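Side-chain contacts in carboxylic ester hydrolase (Aspergillus niger, PDB 7K4O), which probably hydrolyses ester bonds of tannins as a secreted serine esterase, with a gallic acid molecule bound in its pocket: residues T84-R89 and Y170-S175; A134-N139 and I357-D362; V227-K230 and Y235-P238; Q442-S447 and C532-R537. All blocks are in the same frame, centred on the assembly; numbering follows the deposited sequence. Where two conformers were deposited one is given.

Overall arrangement
All four contacts belong to one chain of alpha/beta-hydrolase type, and their centres lie 23 to 30 Å from the chain's centre. Interaction 1 joins the loops leading into two adjacent strands of the main sheet. Interaction 2 ties the loop after strand 115-120 to the large insertion between strands 205-209 and 410-416, and interaction 3, wholly inside the insertion, is nested in the loop that interaction 2 closes; their nearest atoms are about 9 Å apart. The Leu360 side chain of interaction 2 is about 9 Å from the bound gallic acid, without touching it. Interactions 1 and 3 lie on opposite sides of the chain's centre, 56 Å apart between centres. Interactions 2 and 4, both carrying N-glycans, are likewise on opposite sides, centres 44 Å apart.

Interaction 1: residues T84-R89 and Y170-S175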
loop_
_atom_site.group_PDB
_atom_site.type_symbol
_atom_site.label_atom_id
_atom_site.label_comp_id
_atom_site.label_asym_id
_atom_site.label_seq_id
_atom_site.Cartn_x
_atom_site.Cartn_y
_atom_site.Cartn_z
ATOM N N THR A 84 29.438 -0.191 -14.474
ATOM C CA THR A 84 29.485 1.186 -15.014
ATOM C C THR A 84 28.152 1.884 -14.782
ATOM O O THR A 84 28.127 3.086 -14.878
ATOM C CB THR A 84 29.953 1.214 -16.480
ATOM O OG1 THR A 84 29.102 0.385 -17.276
ATOM C CG2 THR A 84 31.397 0.785 -16.579
ATOM N N ASP A 85 27.090 1.155 -14.430
ATOM C CA ASP A 85 25.761 1.745 -14.197
ATOM C C ASP A 85 25.414 1.844 -12.692
ATOM O O ASP A 85 24.452 2.519 -12.388
ATOM C CB ASP A 85 24.691 0.856 -14.822
ATOM C CG ASP A 85 24.714 0.835 -16.359
ATOM O OD1 ASP A 85 25.081 1.884 -16.938
ATOM O OD2 ASP A 85 24.308 -0.232 -16.952
ATOM N N PHE A 86 26.201 1.232 -11.847
ATOM C CA PHE A 86 25.943 1.246 -10.376
ATOM C C PHE A 86 26.223 2.648 -9.835
ATOM O O PHE A 86 27.268 3.286 -10.183
ATOM C CB PHE A 86 26.839 0.249 -9.689
ATOM C CG PHE A 86 26.678 0.250 -8.191
ATOM C CD1 PHE A 86 25.469 -0.092 -7.585
ATOM C CD2 PHE A 86 27.709 0.657 -7.370
ATOM C CE1 PHE A 86 25.360 -0.064 -6.202
ATOM C CE2 PHE A 86 27.612 0.642 -5.990
ATOM C CZ PHE A 86 26.428 0.287 -5.403
ATOM N N GLN A 87 25.309 3.163 -9.036
ATOM C CA GLN A 87 25.367 4.565 -8.531
ATOM C C GLN A 87 25.272 4.602 -7.004
ATOM O O GLN A 87 24.676 5.581 -6.479
ATOM C CB GLN A 87 24.279 5.392 -9.208
ATOM C CG GLN A 87 24.595 5.494 -10.693
ATOM C CD GLN A 87 23.935 6.586 -11.483
ATOM O OE1 GLN A 87 22.787 6.926 -11.320
ATOM N NE2 GLN A 87 24.687 7.096 -12.440
ATOM N N ASN A 88 25.821 3.632 -6.313
ATOM C CA ASN A 88 25.946 3.673 -4.844
ATOM C C ASN A 88 24.523 3.732 -4.253
ATOM O O ASN A 88 24.284 4.473 -3.278
ATOM C CB ASN A 88 26.829 4.821 -4.312
ATOM C CG ASN A 88 28.294 4.622 -4.631
ATOM O OD1 ASN A 88 28.654 3.682 -5.346
ATOM N ND2 ASN A 88 29.146 5.387 -3.957
ATOM N N ARG A 89 23.634 2.864 -4.760
ATOM C CA ARG A 89 22.250 2.800 -4.278
ATOM C C ARG A 89 21.882 1.347 -4.012
ATOM O O ARG A 89 22.294 0.449 -4.756
ATOM C CB ARG A 89 21.286 3.461 -5.264
ATOM C CG ARG A 89 21.544 4.957 -5.445
ATOM C CD ARG A 89 20.641 5.581 -6.530
ATOM N NE ARG A 89 21.007 6.986 -6.700
ATOM C CZ ARG A 89 21.259 7.581 -7.855
ATOM N NH1 ARG A 89 21.102 6.929 -8.991
ATOM N NH2 ARG A 89 21.721 8.835 -7.849
ATOM N N TYR A 170 30.815 -4.277 -5.344
ATOM C CA TYR A 170 31.208 -3.103 -6.149
ATOM C C TYR A 170 32.494 -2.481 -5.589
ATOM O O TYR A 170 32.906 -1.445 -6.129
ATOM C CB TYR A 170 30.086 -2.098 -6.225
ATOM C CG TYR A 170 28.897 -2.600 -7.038
ATOM C CD1 TYR A 170 28.990 -2.801 -8.414
ATOM C CD2 TYR A 170 27.688 -2.896 -6.433
ATOM C CE1 TYR A 170 27.913 -3.238 -9.172
ATOM C CE2 TYR A 170 26.607 -3.297 -7.172
ATOM C CZ TYR A 170 26.729 -3.565 -8.528
ATOM O OH TYR A 170 25.618 -3.922 -9.234
ATOM N N GLY A 171 33.071 -3.060 -4.555
ATOM C CA GLY A 171 34.359 -2.558 -3.995
ATOM C C GLY A 171 34.202 -1.215 -3.323
ATOM O O GLY A 171 35.156 -0.373 -3.387
ATOM N N MET A 172 33.065 -0.974 -2.683
ATOM C CA MET A 172 32.863 0.289 -1.932
ATOM C C MET A 172 33.755 0.286 -0.690
ATOM O O MET A 172 33.881 -0.721 0.021
ATOM C CB MET A 172 31.406 0.465 -1.519
ATOM C CG MET A 172 30.481 0.617 -2.702
ATOM S SD MET A 172 28.761 0.869 -2.275
ATOM C CE MET A 172 28.859 2.492 -1.527
ATOM N N SER A 173 34.329 1.426 -0.332
ATOM C CA SER A 173 35.101 1.502 0.917
ATOM C C SER A 173 34.135 1.649 2.069
ATOM O O SER A 173 32.985 2.041 1.865
ATOM C CB SER A 173 36.088 2.664 0.828
ATOM O OG SER A 173 35.331 3.863 0.984
ATOM N N ASP A 174 34.600 1.455 3.298
ATOM C CA ASP A 174 33.711 1.646 4.453
ATOM C C ASP A 174 33.219 3.085 4.560
ATOM O O ASP A 174 32.095 3.283 4.976
ATOM C CB ASP A 174 34.419 1.209 5.725
ATOM C CG ASP A 174 34.403 -0.315 5.856
ATOM O OD1 ASP A 174 33.585 -0.979 5.145
ATOM O OD2 ASP A 174 35.247 -0.830 6.608
ATOM N N SER A 175 33.980 4.086 4.090
ATOM C CA SER A 175 33.506 5.485 4.156
ATOM C C SER A 175 32.540 5.817 3.020
ATOM O O SER A 175 31.784 6.754 3.155
ATOM C CB SER A 175 34.643 6.505 4.129
ATOM O OG SER A 175 35.563 6.210 5.156
#
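Phe86 and Tyr170 form a face-to-face aromatic stack at the surface of the alpha/beta-hydrolase fold, where the loop ahead of strand 89-93 meets the loop between helix 144-169 and strand 179-185, two neighbouring parallel strands of the main sheet. The stack is nearly parallel, with planes 7° apart and the Phe86 and Tyr170 ring centroids separated by 3.7 Å. Its closest atoms are Phe86 CD1 and Tyr170 CE2, at 3.4 Å. Phe86 swings its ring away from the backbone N (chi1 177°), which lays it over the Tyr170 ring. Phe86 CB adds a CH-pi contact over the same tyrosine face, 3.9 Å from the Tyr170 ring centroid. The tyrosine hydroxyl plays no part in this; it reaches past the phenylalanine and bonds to Pro81 O. On the other face of the Phe86 ring sits Asn88 N, 3.4 Å above the plane, so the ring is sandwiched between Tyr170 and its own loop. Sulfur contributes the second kind of contact: Met172 SD lies in the plane of the Phe86 ring, at its edge, a Met-aromatic pair with SD 5.1 Å from the Phe86 ring centroid. Gly171, between Tyr170 and Met172 in sequence, closes helix 144-169 with a Schellman motif. A bend about the methionine CG-SD bond (chi3 68°) sets the methyl against the asparagine amide, with Met172 CE 3.8 Å from Asn88 ND2.

Interaction 2: residues A134-N139 and I357-D362; sequences AMLLAN and IALLVD. With NAG (2-acetamido-2-deoxy-beta-D-glucopyranose), chain H; NAG (2-acetamido-2-deoxy-beta-D-glucopyranose), chain E.
Met135 and Leu136 pack on Leu359 and Leu360, joining a loop of the alpha/beta-hydrolase fold to the last turn of helix 351-361 in the inserted region. The contact is apolar. Leu359 CD1 touches both loop residues, 3.9 Å from Met135 CB and 4.0 Å from Leu136 CG. With CG opposite its backbone N (chi1 -166°), Met135 directs that atom to 4.0 Å from Leu360 CD2, the side chains crossing at about a right angle; bends at chi2 and chi3 then turn the sulfur and methyl. Leu142 of strand 141-142 covers Met135, Leu136 and Leu360. Backbone bonds shape the helix end: Asp362 N reaches Ile357 O at 2.8 Å, making a wider pi-type turn, and Val361 N gives the same oxygen a longer, ordinary alpha-helical bond. Beyond a classic beta bulge at Leu137 and Ala138, sugars border the contact. Asn139 ND2 is covalently joined to C1 of one N-acetylglucosamine, while an N-acetylglucosamine of a separate glycan chain lies beside Asp362, its O5 3.6 Å from Asp362 CB.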
loop_
_atom_site.group_PDB
_atom_site.type_symbol
_atom_site.label_atom_id
_atom_site.label_comp_id
_atom_site.label_asym_id
_atom_site.label_seq_id
_atom_site.Cartn_x
_atom_site.Cartn_y
_atom_site.Cartn_z
ATOM N N ALA A 134 1.971 -20.441 4.647
ATOM C CA ALA A 134 2.978 -20.835 5.637
ATOM C C ALA A 134 2.568 -20.448 7.069
ATOM O O ALA A 134 3.371 -20.698 7.976
ATOM C CB ALA A 134 4.307 -20.195 5.243
ATOM N N MET A 135 1.412 -19.842 7.260
ATOM C CA MET A 135 1.088 -19.180 8.544
ATOM C C MET A 135 0.688 -20.199 9.615
ATOM O O MET A 135 0.827 -19.835 10.798
ATOM C CB MET A 135 -0.013 -18.140 8.339
ATOM C CG MET A 135 -0.222 -17.177 9.458
ATOM S SD MET A 135 1.210 -16.131 9.848
ATOM C CE MET A 135 1.089 -15.009 8.460
ATOM N N LEU A 136 0.184 -21.385 9.246
ATOM C CA LEU A 136 -0.371 -22.322 10.249
ATOM C C LEU A 136 0.449 -23.595 10.294
ATOM O O LEU A 136 0.682 -24.233 9.259
ATOM C CB LEU A 136 -1.834 -22.654 9.959
ATOM C CG LEU A 136 -2.797 -21.495 9.910
ATOM C CD1 LEU A 136 -4.181 -21.994 9.516
ATOM C CD2 LEU A 136 -2.837 -20.691 11.181
ATOM N N LEU A 137 0.875 -23.982 11.488
ATOM C CA LEU A 137 1.470 -25.314 11.711
ATOM C C LEU A 137 0.396 -26.418 11.742
ATOM O O LEU A 137 0.723 -27.579 11.405
ATOM C CB LEU A 137 2.286 -25.324 12.995
ATOM C CG LEU A 137 3.506 -24.405 13.048
ATOM C CD1 LEU A 137 4.157 -24.464 14.414
ATOM C CD2 LEU A 137 4.515 -24.801 11.951
ATOM N N ALA A 138 -0.803 -26.084 12.175
ATOM C CA ALA A 138 -1.968 -26.984 12.306
ATOM C C ALA A 138 -3.160 -26.072 12.473
ATOM O O ALA A 138 -3.002 -24.870 12.698
ATOM C CB ALA A 138 -1.831 -27.930 13.493
ATOM N N ASN A 139 -4.353 -26.631 12.408
ATOM C CA ASN A 139 -5.557 -25.870 12.715
ATOM C C ASN A 139 -5.510 -25.523 14.199
ATOM O O ASN A 139 -5.393 -26.460 15.028
ATOM C CB ASN A 139 -6.823 -26.622 12.326
ATOM C CG ASN A 139 -6.988 -26.689 10.819
ATOM O OD1 ASN A 139 -6.769 -25.692 10.098
ATOM N ND2 ASN A 139 -7.292 -27.869 10.336
ATOM N N ILE A 357 -10.009 -13.183 9.333
ATOM C CA ILE A 357 -10.710 -13.901 10.446
ATOM C C ILE A 357 -10.312 -15.371 10.445
ATOM O O ILE A 357 -9.947 -15.914 11.516
ATOM C CB ILE A 357 -12.228 -13.682 10.390
ATOM C CG1 ILE A 357 -12.587 -12.198 10.468
ATOM C CG2 ILE A 357 -12.919 -14.521 11.478
ATOM C CD1 ILE A 357 -11.952 -11.406 11.589
ATOM N N ALA A 358 -10.364 -16.037 9.298
ATOM C CA ALA A 358 -10.083 -17.486 9.234
ATOM C C ALA A 358 -8.622 -17.775 9.607
ATOM O O ALA A 358 -8.343 -18.770 10.303
ATOM C CB ALA A 358 -10.431 -18.042 7.880
ATOM N N LEU A 359 -7.661 -16.985 9.092
ATOM C CA LEU A 359 -6.223 -17.302 9.189
ATOM C C LEU A 359 -5.631 -16.821 10.525
ATOM O O LEU A 359 -4.824 -17.540 11.092
ATOM C CB LEU A 359 -5.473 -16.617 8.047
ATOM C CG LEU A 359 -4.007 -17.007 7.925
ATOM C CD1 LEU A 359 -3.844 -18.453 7.504
ATOM C CD2 LEU A 359 -3.333 -16.020 6.983
ATOM N N LEU A 360 -5.917 -15.592 10.935
ATOM C CA LEU A 360 -5.168 -14.952 12.018
ATOM C C LEU A 360 -6.018 -14.768 13.282
ATOM O O LEU A 360 -5.460 -14.447 14.307
ATOM C CB LEU A 360 -4.586 -13.641 11.511
ATOM C CG LEU A 360 -3.405 -13.813 10.554
ATOM C CD1 LEU A 360 -3.196 -12.510 9.806
ATOM C CD2 LEU A 360 -2.164 -14.208 11.325
ATOM N N VAL A 361 -7.324 -14.961 13.212
ATOM C CA VAL A 361 -8.184 -14.940 14.413
ATOM C C VAL A 361 -8.533 -16.384 14.775
ATOM O O VAL A 361 -8.103 -16.864 15.845
ATOM C CB VAL A 361 -9.412 -14.052 14.196
ATOM C CG1 VAL A 361 -10.301 -14.105 15.447
ATOM C CG2 VAL A 361 -9.015 -12.613 13.868
ATOM N N ASP A 362 -9.191 -17.100 13.881
ATOM C CA ASP A 362 -9.600 -18.517 14.115
ATOM C C ASP A 362 -8.429 -19.469 13.921
ATOM O O ASP A 362 -8.426 -20.616 14.462
ATOM C CB ASP A 362 -10.744 -18.884 13.181
ATOM C CG ASP A 362 -12.036 -18.102 13.430
ATOM O OD1 ASP A 362 -12.158 -17.417 14.451
ATOM O OD2 ASP A 362 -12.900 -18.155 12.533
HETATM C C1 NAG H . -7.604 -28.131 8.931
HETATM C C2 NAG H . -7.209 -29.477 8.375
HETATM C C3 NAG H . -7.712 -29.656 6.950
HETATM C C4 NAG H . -9.217 -29.491 7.047
HETATM C C5 NAG H . -9.543 -28.103 7.626
HETATM C C6 NAG H . -11.022 -27.714 7.674
HETATM C C7 NAG H . -4.905 -28.760 7.825
HETATM C C8 NAG H . -3.709 -28.240 8.611
HETATM N N2 NAG H . -5.784 -29.413 8.563
HETATM O O3 NAG H . -7.227 -30.888 6.441
HETATM O O4 NAG H . -9.799 -29.365 5.766
HETATM O O5 NAG H . -9.021 -28.052 8.934
HETATM O O6 NAG H . -11.785 -28.816 8.195
HETATM O O7 NAG H . -5.128 -28.514 6.653
HETATM C C1 NAG E . -12.352 -22.521 13.136
HETATM C C2 NAG E . -13.478 -23.599 13.295
HETATM C C3 NAG E . -14.747 -22.979 13.786
HETATM C C4 NAG E . -14.437 -22.283 15.134
HETATM C C5 NAG E . -13.307 -21.284 14.928
HETATM C C6 NAG E . -12.868 -20.725 16.279
HETATM C C7 NAG E . -13.189 -25.453 11.702
HETATM C C8 NAG E . -13.485 -25.908 10.309
HETATM N N2 NAG E . -13.647 -24.254 12.008
HETATM O O3 NAG E . -15.578 -24.131 13.925
HETATM O O4 NAG E . -15.535 -21.460 15.555
HETATM O O5 NAG E . -12.204 -21.923 14.380
HETATM O O6 NAG E . -11.963 -21.616 16.975
HETATM O O7 NAG E . -12.628 -26.166 12.491
#

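Interaction 3: residues V227-K230 and Y235-P238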
loop_
_atom_site.group_PDB
_atom_site.type_symbol
_atom_site.label_atom_id
_atom_site.label_comp_id
_atom_site.label_asym_id
_atom_site.label_seq_id
_atom_site.Cartn_x
_atom_site.Cartn_y
_atom_site.Cartn_z
ATOM N N VAL A 227 -21.680 -6.782 6.056
ATOM C CA VAL A 227 -22.512 -6.767 7.280
ATOM C C VAL A 227 -23.591 -5.683 7.147
ATOM O O VAL A 227 -24.716 -5.880 7.658
ATOM C CB VAL A 227 -21.639 -6.651 8.530
ATOM C CG1 VAL A 227 -22.478 -6.428 9.761
ATOM C CG2 VAL A 227 -20.764 -7.904 8.665
ATOM N N VAL A 228 -23.307 -4.597 6.442
ATOM C CA VAL A 228 -24.345 -3.565 6.155
ATOM C C VAL A 228 -25.461 -4.228 5.336
ATOM O O VAL A 228 -26.651 -3.999 5.644
ATOM C CB VAL A 228 -23.789 -2.347 5.392
ATOM C CG1 VAL A 228 -24.923 -1.467 4.872
ATOM C CG2 VAL A 228 -22.848 -1.527 6.270
ATOM N N GLU A 229 -25.101 -4.956 4.303
ATOM C CA GLU A 229 -26.088 -5.611 3.409
ATOM C C GLU A 229 -26.926 -6.585 4.257
ATOM O O GLU A 229 -28.168 -6.624 4.090
ATOM C CB GLU A 229 -25.399 -6.334 2.271
ATOM C CG GLU A 229 -24.751 -5.385 1.288
ATOM C CD GLU A 229 -23.835 -6.019 0.265
ATOM O OE1 GLU A 229 -23.534 -7.228 0.348
ATOM O OE2 GLU A 229 -23.461 -5.288 -0.661
ATOM N N LYS A 230 -26.287 -7.373 5.103
ATOM C CA LYS A 230 -27.013 -8.345 5.971
ATOM C C LYS A 230 -27.922 -7.589 6.931
ATOM O O LYS A 230 -29.091 -7.993 7.102
ATOM C CB LYS A 230 -26.067 -9.148 6.862
ATOM C CG LYS A 230 -25.418 -10.373 6.255
ATOM C CD LYS A 230 -24.367 -10.930 7.211
ATOM C CE LYS A 230 -24.863 -11.153 8.628
ATOM N NZ LYS A 230 -25.704 -12.363 8.681
ATOM N N TYR A 235 -29.239 -6.617 -0.897
ATOM C CA TYR A 235 -28.038 -6.992 -1.659
ATOM C C TYR A 235 -28.069 -6.255 -2.986
ATOM O O TYR A 235 -28.620 -6.749 -3.956
ATOM C CB TYR A 235 -27.987 -8.509 -1.742
ATOM C CG TYR A 235 -27.936 -9.127 -0.369
ATOM C CD1 TYR A 235 -26.735 -9.225 0.342
ATOM C CD2 TYR A 235 -29.099 -9.505 0.279
ATOM C CE1 TYR A 235 -26.692 -9.773 1.617
ATOM C CE2 TYR A 235 -29.079 -10.023 1.564
ATOM C CZ TYR A 235 -27.874 -10.144 2.242
ATOM O OH TYR A 235 -27.864 -10.624 3.512
ATOM N N PRO A 236 -27.443 -5.066 -3.098
ATOM C CA PRO A 236 -27.520 -4.296 -4.332
ATOM C C PRO A 236 -26.870 -5.020 -5.487
ATOM O O PRO A 236 -25.786 -5.596 -5.345
ATOM C CB PRO A 236 -26.764 -2.999 -4.046
ATOM C CG PRO A 236 -26.694 -2.953 -2.533
ATOM C CD PRO A 236 -26.630 -4.395 -2.071
ATOM N N PRO A 237 -27.516 -5.056 -6.677
ATOM C CA PRO A 237 -26.825 -5.513 -7.885
ATOM C C PRO A 237 -25.587 -4.633 -8.060
ATOM O O PRO A 237 -25.655 -3.426 -7.813
ATOM C CB PRO A 237 -27.830 -5.278 -9.027
ATOM C CG PRO A 237 -29.167 -5.194 -8.331
ATOM C CD PRO A 237 -28.896 -4.608 -6.954
ATOM N N PRO A 238 -24.432 -5.195 -8.451
ATOM C CA PRO A 238 -23.224 -4.382 -8.653
ATOM C C PRO A 238 -23.481 -3.133 -9.507
ATOM O O PRO A 238 -22.956 -2.074 -9.232
ATOM C CB PRO A 238 -22.284 -5.343 -9.389
ATOM C CG PRO A 238 -22.683 -6.704 -8.861
ATOM C CD PRO A 238 -24.195 -6.621 -8.711
#
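The Tyr235 ring lies against the end of helix 224-232, with the backbone oxygen of Glu229 over one face; Glu229 O is 4.0 Å from Tyr235 CZ. Glu229 CB approaches the ring too, 3.7 Å from Tyr235 CD1, and Lys230 CA comes in obliquely. The other flat group, the Glu229 carboxylate, is steeply turned to the ring, their planes 70° apart. Its two oxygens part ways: Glu229 OE1 is 3.8 Å from Tyr235 CD1, while Glu229 OE2 stands 3.6 Å from Pro236 CD. An extended chain (chi2 169°) carries the carboxylate past the ring to reach the proline. At the far end of the ring, Tyr235 OH rests on aliphatic carbon, 3.5 Å from Lys230 CA and 3.7 Å from Lys230 CG. The lysine chain bends twice near its end, and NZ makes a weak bond to Leu371 O. The contact folds the chain back on itself between two helices of the inserted region. Pro236 also packs on Val305 of helix 300-310, and Pro237 is the N-cap of helix 238-252. Across the contact the side chains meet by van der Waals touch, without a hydrogen bond or an ion pair. Within it the carboxylate oxygens meet C-H groups of Tyr235 and Pro236, which by themselves would probably stabilise a charge little, though Thr336 also lies against Glu229.

Interaction 4: residues Q442-S447 and C532-R537; sequences QDYNSS and CVYNQR. With NAG (2-acetamido-2-deoxy-beta-D-glucopyranose), chain D; NAG (2-acetamido-2-deoxy-beta-D-glucopyranose), chain B.
Tyr534 OH donates to Gln536 OE1 at 2.7 Å and receives a hydrogen bond from a water 2.8 Å away, which links it, through a weak bond, to Asn445 OD1. The arrangement is a surface N-glycosylation site: Asn445 ND2 is bonded covalently to C1 of the first N-acetylglucosamine, and the glycan runs across Tyr534. That sugar covers one face of the Tyr534 ring, with its C5 3.8 Å from Tyr534 CG. The second sugar continues from O4 of the first, and its acetyl oxygen O7 takes Tyr534 N in a nearly straight bond (2.9 Å, 170°). Direct protein contact is slighter: Asn445 OD1 lies obliquely to the ring, 3.6 Å from Tyr534 CE2. Asp443 N-caps helix 444-452 through OD1 to Ser446 N, while Asn535 caps helix 536-541. The Tyr444 hydroxyl turns elsewhere, to Glu432. Its ring meets the other tyrosine obliquely, Tyr444 CD2 standing 3.9 Å from Tyr534 OH.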
loop_
_atom_site.group_PDB
_atom_site.type_symbol
_atom_site.label_atom_id
_atom_site.label_comp_id
_atom_site.label_asym_id
_atom_site.label_seq_id
_atom_site.Cartn_x
_atom_site.Cartn_y
_atom_site.Cartn_z
ATOM N N GLN A 442 3.131 21.852 19.986
ATOM C CA GLN A 442 3.030 22.845 18.910
ATOM C C GLN A 442 1.608 22.847 18.370
ATOM O O GLN A 442 0.926 21.802 18.384
ATOM C CB GLN A 442 4.081 22.499 17.858
ATOM C CG GLN A 442 5.489 22.587 18.412
ATOM C CD GLN A 442 6.507 22.016 17.454
ATOM O OE1 GLN A 442 7.277 21.141 17.812
ATOM N NE2 GLN A 442 6.565 22.556 16.248
ATOM N N ASP A 443 1.200 23.969 17.808
ATOM C CA ASP A 443 -0.105 24.093 17.137
ATOM C C ASP A 443 -0.067 23.322 15.817
ATOM O O ASP A 443 0.998 22.786 15.377
ATOM C CB ASP A 443 -0.506 25.562 16.980
ATOM C CG ASP A 443 0.317 26.432 16.041
ATOM O OD1 ASP A 443 1.065 25.900 15.189
ATOM O OD2 ASP A 443 0.197 27.676 16.163
ATOM N N TYR A 444 -1.205 23.261 15.179
ATOM C CA TYR A 444 -1.364 22.387 14.004
ATOM C C TYR A 444 -0.379 22.794 12.922
ATOM O O TYR A 444 0.363 21.936 12.339
ATOM C CB TYR A 444 -2.775 22.409 13.453
ATOM C CG TYR A 444 -2.988 21.412 12.352
ATOM C CD1 TYR A 444 -3.227 20.080 12.628
ATOM C CD2 TYR A 444 -2.884 21.780 11.026
ATOM C CE1 TYR A 444 -3.449 19.182 11.620
ATOM C CE2 TYR A 444 -3.071 20.877 10.001
ATOM C CZ TYR A 444 -3.339 19.547 10.294
ATOM O OH TYR A 444 -3.514 18.640 9.276
ATOM N N ASN A 445 -0.346 24.083 12.591
ATOM C CA ASN A 445 0.511 24.502 11.450
ATOM C C ASN A 445 1.984 24.311 11.773
ATOM O O ASN A 445 2.737 23.968 10.872
ATOM C CB ASN A 445 0.243 25.962 11.056
ATOM C CG ASN A 445 -0.917 26.099 10.085
ATOM O OD1 ASN A 445 -1.566 25.137 9.666
ATOM N ND2 ASN A 445 -1.231 27.347 9.717
ATOM N N SER A 446 2.414 24.570 12.980
ATOM C CA SER A 446 3.841 24.475 13.350
ATOM C C SER A 446 4.271 22.994 13.330
ATOM O O SER A 446 5.357 22.671 12.830
ATOM C CB SER A 446 4.042 25.117 14.701
ATOM O OG SER A 446 5.265 24.747 15.282
ATOM N N SER A 447 3.484 22.135 13.937
ATOM C CA SER A 447 3.786 20.678 13.956
ATOM C C SER A 447 3.714 20.117 12.543
ATOM O O SER A 447 4.518 19.216 12.229
ATOM C CB SER A 447 2.881 19.945 14.939
ATOM O OG SER A 447 1.523 20.105 14.572
ATOM N N CYS A 532 -2.331 24.830 -4.432
ATOM C CA CYS A 532 -2.423 23.956 -3.240
ATOM C C CYS A 532 -2.892 24.847 -2.107
ATOM O O CYS A 532 -2.148 25.745 -1.718
ATOM C CB CYS A 532 -1.079 23.279 -2.972
ATOM S SG CYS A 532 -0.590 22.175 -4.307
ATOM N N VAL A 533 -4.103 24.617 -1.621
ATOM C CA VAL A 533 -4.779 25.572 -0.713
ATOM C C VAL A 533 -5.039 24.946 0.644
ATOM O O VAL A 533 -5.248 23.743 0.749
ATOM C CB VAL A 533 -6.084 26.116 -1.319
ATOM C CG1 VAL A 533 -5.822 26.729 -2.686
ATOM C CG2 VAL A 533 -7.154 25.054 -1.382
ATOM N N TYR A 534 -5.061 25.801 1.641
ATOM C CA TYR A 534 -5.418 25.459 3.027
ATOM C C TYR A 534 -6.918 25.680 3.214
ATOM O O TYR A 534 -7.346 26.828 3.144
ATOM C CB TYR A 534 -4.624 26.280 4.019
ATOM C CG TYR A 534 -4.775 25.738 5.410
ATOM C CD1 TYR A 534 -5.818 26.158 6.225
ATOM C CD2 TYR A 534 -3.894 24.796 5.924
ATOM C CE1 TYR A 534 -6.008 25.635 7.497
ATOM C CE2 TYR A 534 -4.065 24.270 7.193
ATOM C CZ TYR A 534 -5.139 24.664 7.973
ATOM O OH TYR A 534 -5.306 24.191 9.238
ATOM N N ASN A 535 -7.664 24.638 3.511
ATOM C CA ASN A 535 -9.146 24.717 3.669
ATOM C C ASN A 535 -9.546 23.902 4.891
ATOM O O ASN A 535 -9.538 22.669 4.815
ATOM C CB ASN A 535 -9.833 24.245 2.415
ATOM C CG ASN A 535 -11.330 24.452 2.465
ATOM O OD1 ASN A 535 -12.044 23.542 2.808
ATOM N ND2 ASN A 535 -11.804 25.655 2.143
ATOM N N GLN A 536 -9.768 24.571 6.004
ATOM C CA GLN A 536 -10.014 23.913 7.305
ATOM C C GLN A 536 -11.190 22.942 7.209
ATOM O O GLN A 536 -11.117 21.851 7.795
ATOM C CB GLN A 536 -10.233 24.932 8.405
ATOM C CG GLN A 536 -10.188 24.306 9.789
ATOM C CD GLN A 536 -8.787 23.796 10.070
ATOM O OE1 GLN A 536 -7.817 24.562 10.089
ATOM N NE2 GLN A 536 -8.679 22.493 10.290
ATOM N N ARG A 537 -12.266 23.327 6.552
ATOM C CA ARG A 537 -13.464 22.473 6.456
ATOM C C ARG A 537 -13.085 21.151 5.773
ATOM O O ARG A 537 -13.529 20.062 6.221
ATOM C CB ARG A 537 -14.545 23.246 5.686
ATOM C CG ARG A 537 -15.917 22.605 5.703
ATOM C CD ARG A 537 -16.947 23.587 5.098
ATOM N NE ARG A 537 -16.872 23.597 3.649
ATOM C CZ ARG A 537 -17.663 22.896 2.820
ATOM N NH1 ARG A 537 -17.446 22.945 1.524
ATOM N NH2 ARG A 537 -18.687 22.175 3.254
HETATM C C1 NAG D . -2.156 27.635 8.682
HETATM C C2 NAG D . -2.974 28.879 8.888
HETATM C C3 NAG D . -3.753 29.166 7.622
HETATM C C4 NAG D . -2.780 29.369 6.508
HETATM C C5 NAG D . -1.933 28.085 6.348
HETATM C C6 NAG D . -0.911 28.212 5.249
HETATM C C7 NAG D . -3.774 29.366 11.111
HETATM C C8 NAG D . -4.665 29.036 12.257
HETATM N N2 NAG D . -3.840 28.635 10.013
HETATM O O3 NAG D . -4.586 30.302 7.809
HETATM O O4 NAG D . -3.556 29.411 5.335
HETATM O O5 NAG D . -1.292 27.811 7.571
HETATM O O6 NAG D . -0.402 26.924 4.880
HETATM O O7 NAG D . -3.021 30.292 11.164
HETATM C C1 NAG B . -3.552 30.729 4.668
HETATM C C2 NAG B . -3.888 30.669 3.201
HETATM C C3 NAG B . -3.982 32.077 2.614
HETATM C C4 NAG B . -4.863 32.957 3.479
HETATM C C5 NAG B . -4.376 32.934 4.925
HETATM C C6 NAG B . -5.225 33.811 5.838
HETATM C C7 NAG B . -3.184 28.967 1.619
HETATM C C8 NAG B . -2.022 28.284 0.975
HETATM N N2 NAG B . -2.861 29.960 2.460
HETATM O O3 NAG B . -4.535 31.997 1.300
HETATM O O4 NAG B . -4.783 34.285 2.973
HETATM O O5 NAG B . -4.488 31.565 5.348
HETATM O O6 NAG B . -6.522 33.190 5.906
HETATM O O7 NAG B . -4.335 28.586 1.408
HETATM O O HOH W 1 -4.274 25.685 11.342
#